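Local coordinates for putative cell adhesion protein (Bacteroides thetaiotaomicron, PDB 4DGU) that is a putative fimbrillin-like cell adhesion protein that probably serves as a building block of a distinct type of bacterial pilus and binds zinc ions, at residues E145-K153 against E199-G207. Numbering follows the deposited sequence.
Sequences EAKVELSLK and EIGTITVGG. With ZN (zinc ion), chain F.
Lys147 N gives a nearly straight hydrogen bond of 2.7 Å to Thr204 O, and Thr204 N returns one to Lys147 O. Glu149 and Thr202 repeat this reciprocal pairing. The last bond, Ser151 N to Ile200 O at 2.7 Å, is more bent (141° at the hydrogen). Between the hydrogen-bonded pairs sit Val148 opposite Ile203 and Leu150 opposite Gly201. The antiparallel strands 147-153 and 201-204 are neighbours within a sheet of the fimbrillin-like fold; strand 173-177 flanks the former and 209-214 the latter, while Val228 and Leu230 of strand 225-230 cover the face that carries Val148 and Ile203. On this apolar face, Ile203 extends CG1 anti to its backbone N (chi1 179°), and CD1 ends 3.6 Å from Ala146 CB, with Val148 CG2 also in contact. Farther along, Ile200 CD1 reaches both leucines, 3.9 Å from Leu152 CD2 and 4.0 Å from Leu150 CD2, while Ile239 of a second subunit packs on Leu150 and Ile200. Replacing Ile200 with an alanine removes CD1, which would probably leave the two leucine ends without their shared partner and Ile239 of the second subunit with less to pack on. The other face carries Lys147, Glu149, Thr202 and Thr204, with Thr202 OG1 against Glu149 CB at 3.7 Å. Just before the strand, Glu199 binds zinc through OE2 at 2.2 Å; a water and Glu137 of the second subunit are further ligands, and Lys211 forms a salt bridge with OE1.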
loop_
_atom_site.group_PDB
_atom_site.type_symbol
_atom_site.label_atom_id
_atom_site.label_comp_id
_atom_site.label_asym_id
_atom_site.label_seq_id
_atom_site.Cartn_x
_atom_site.Cartn_y
_atom_site.Cartn_z
ATOM N N GLU A 145 27.416 3.367 -17.621
ATOM C CA GLU A 145 27.276 3.896 -18.987
ATOM C C GLU A 145 25.991 3.404 -19.702
ATOM O O GLU A 145 25.782 3.695 -20.887
ATOM C CB GLU A 145 28.528 3.575 -19.826
ATOM C CG GLU A 145 29.790 4.300 -19.358
ATOM C CD GLU A 145 29.785 5.819 -19.435
ATOM O OE1 GLU A 145 30.091 6.363 -20.521
ATOM O OE2 GLU A 145 29.522 6.465 -18.393
ATOM N N ALA A 146 25.112 2.721 -18.965
ATOM C CA ALA A 146 23.835 2.260 -19.486
ATOM C C ALA A 146 22.893 3.432 -19.765
ATOM O O ALA A 146 22.892 4.421 -19.024
ATOM C CB ALA A 146 23.192 1.310 -18.501
ATOM N N LYS A 147 22.119 3.329 -20.849
ATOM C CA LYS A 147 21.127 4.329 -21.237
ATOM C C LYS A 147 19.778 3.924 -20.613
ATOM O O LYS A 147 19.352 2.786 -20.779
ATOM C CB LYS A 147 21.047 4.456 -22.781
ATOM C CG LYS A 147 20.071 5.530 -23.293
ATOM C CD LYS A 147 20.324 5.925 -24.750
ATOM C CE LYS A 147 19.628 5.040 -25.762
ATOM N NZ LYS A 147 19.866 5.509 -27.155
ATOM N N VAL A 148 19.151 4.840 -19.855
ATOM C CA VAL A 148 17.867 4.619 -19.194
ATOM C C VAL A 148 16.865 5.582 -19.819
ATOM O O VAL A 148 17.088 6.796 -19.827
ATOM C CB VAL A 148 17.919 4.774 -17.632
ATOM C CG1 VAL A 148 16.582 4.387 -16.993
ATOM C CG2 VAL A 148 19.059 3.956 -17.018
ATOM N N GLU A 149 15.761 5.029 -20.336
ATOM C CA GLU A 149 14.688 5.806 -20.955
ATOM C C GLU A 149 13.331 5.451 -20.358
ATOM O O GLU A 149 13.118 4.315 -19.960
ATOM C CB GLU A 149 14.647 5.544 -22.463
ATOM C CG GLU A 149 15.895 5.927 -23.237
ATOM C CD GLU A 149 15.807 5.537 -24.701
ATOM O OE1 GLU A 149 15.843 4.318 -24.994
ATOM O OE2 GLU A 149 15.672 6.447 -25.553
ATOM N N LEU A 150 12.404 6.409 -20.342
ATOM C CA LEU A 150 11.022 6.201 -19.906
ATOM C C LEU A 150 10.072 6.558 -21.035
ATOM O O LEU A 150 10.345 7.501 -21.779
ATOM C CB LEU A 150 10.670 7.051 -18.670
ATOM C CG LEU A 150 11.427 6.801 -17.389
ATOM C CD1 LEU A 150 11.003 7.819 -16.331
ATOM C CD2 LEU A 150 11.264 5.336 -16.892
ATOM N N SER A 151 8.967 5.832 -21.166
ATOM C CA SER A 151 7.960 6.123 -22.187
ATOM C C SER A 151 6.715 6.612 -21.454
ATOM O O SER A 151 5.960 5.816 -20.876
ATOM C CB SER A 151 7.681 4.913 -23.077
ATOM O OG SER A 151 6.597 5.188 -23.946
ATOM N N LEU A 152 6.564 7.948 -21.415
ATOM C CA LEU A 152 5.499 8.653 -20.704
ATOM C C LEU A 152 4.924 9.785 -21.533
ATOM O O LEU A 152 5.509 10.187 -22.530
ATOM C CB LEU A 152 6.063 9.236 -19.401
ATOM C CG LEU A 152 6.510 8.257 -18.326
ATOM C CD1 LEU A 152 7.232 8.981 -17.223
ATOM C CD2 LEU A 152 5.324 7.440 -17.773
ATOM N N LYS A 153 3.800 10.342 -21.086
ATOM C CA LYS A 153 3.173 11.476 -21.741
ATOM C C LYS A 153 3.992 12.718 -21.374
ATOM O O LYS A 153 4.362 12.925 -20.211
ATOM C CB LYS A 153 1.697 11.557 -21.350
ATOM C CG LYS A 153 0.908 10.389 -21.928
ATOM C CD LYS A 153 -0.456 10.191 -21.300
ATOM C CE LYS A 153 -0.990 8.795 -21.562
ATOM N NZ LYS A 153 -1.050 8.455 -23.013
ATOM N N GLU A 199 4.981 -1.280 -18.760
ATOM C CA GLU A 199 6.354 -1.403 -19.257
ATOM C C GLU A 199 6.817 -0.090 -19.843
ATOM O O GLU A 199 7.062 0.006 -21.044
ATOM C CB GLU A 199 6.448 -2.532 -20.288
ATOM C CG GLU A 199 5.800 -3.819 -19.815
ATOM C CD GLU A 199 5.808 -4.950 -20.818
ATOM O OE1 GLU A 199 6.534 -4.844 -21.829
ATOM O OE2 GLU A 199 5.061 -5.931 -20.614
ATOM N N ILE A 200 6.981 0.916 -18.982
ATOM C CA ILE A 200 7.342 2.265 -19.375
ATOM C C ILE A 200 8.853 2.453 -19.566
ATOM O O ILE A 200 9.249 3.301 -20.358
ATOM C CB ILE A 200 6.751 3.340 -18.412
ATOM C CG1 ILE A 200 7.211 3.165 -16.971
ATOM C CG2 ILE A 200 5.231 3.369 -18.489
ATOM C CD1 ILE A 200 7.373 4.498 -16.217
ATOM N N GLY A 201 9.670 1.675 -18.884
ATOM C CA GLY A 201 11.107 1.853 -18.953
ATOM C C GLY A 201 11.903 0.838 -19.736
ATOM O O GLY A 201 11.467 -0.295 -19.975
ATOM N N THR A 202 13.087 1.284 -20.161
ATOM C CA THR A 202 14.075 0.492 -20.883
ATOM C C THR A 202 15.465 0.898 -20.438
ATOM O O THR A 202 15.717 2.069 -20.171
ATOM C CB THR A 202 13.946 0.576 -22.437
ATOM O OG1 THR A 202 13.860 1.932 -22.875
ATOM C CG2 THR A 202 12.777 -0.194 -22.984
ATOM N N ILE A 203 16.353 -0.092 -20.338
ATOM C CA ILE A 203 17.760 0.091 -20.029
ATOM C C ILE A 203 18.546 -0.583 -21.166
ATOM O O ILE A 203 18.328 -1.766 -21.462
ATOM C CB ILE A 203 18.209 -0.345 -18.602
ATOM C CG1 ILE A 203 19.722 -0.122 -18.408
ATOM C CG2 ILE A 203 17.781 -1.773 -18.248
ATOM C CD1 ILE A 203 20.147 0.104 -17.052
ATOM N N THR A 204 19.401 0.202 -21.833
ATOM C CA THR A 204 20.227 -0.233 -22.944
ATOM C C THR A 204 21.704 -0.132 -22.542
ATOM O O THR A 204 22.172 0.928 -22.126
ATOM C CB THR A 204 19.895 0.594 -24.203
ATOM O OG1 THR A 204 18.488 0.558 -24.438
ATOM C CG2 THR A 204 20.642 0.115 -25.444
ATOM N N VAL A 205 22.431 -1.243 -22.656
ATOM C CA VAL A 205 23.864 -1.278 -22.360
ATOM C C VAL A 205 24.483 -2.298 -23.317
ATOM O O VAL A 205 24.153 -3.485 -23.270
ATOM C CB VAL A 205 24.230 -1.497 -20.855
ATOM C CG1 VAL A 205 23.664 -2.798 -20.291
ATOM C CG2 VAL A 205 25.737 -1.385 -20.617
ATOM N N GLY A 206 25.303 -1.782 -24.229
ATOM C CA GLY A 206 25.974 -2.560 -25.261
ATOM C C GLY A 206 24.993 -3.180 -26.232
ATOM O O GLY A 206 24.995 -4.405 -26.408
ATOM N N GLY A 207 24.121 -2.332 -26.800
ATOM C CA GLY A 207 23.071 -2.708 -27.747
ATOM C C GLY A 207 22.127 -3.812 -27.287
ATOM O O GLY A 207 21.577 -4.543 -28.122
HETATM ZN ZN ZN F . 5.901 -7.879 -21.125
HETATM O O HOH W 1 8.124 -8.341 -20.862
#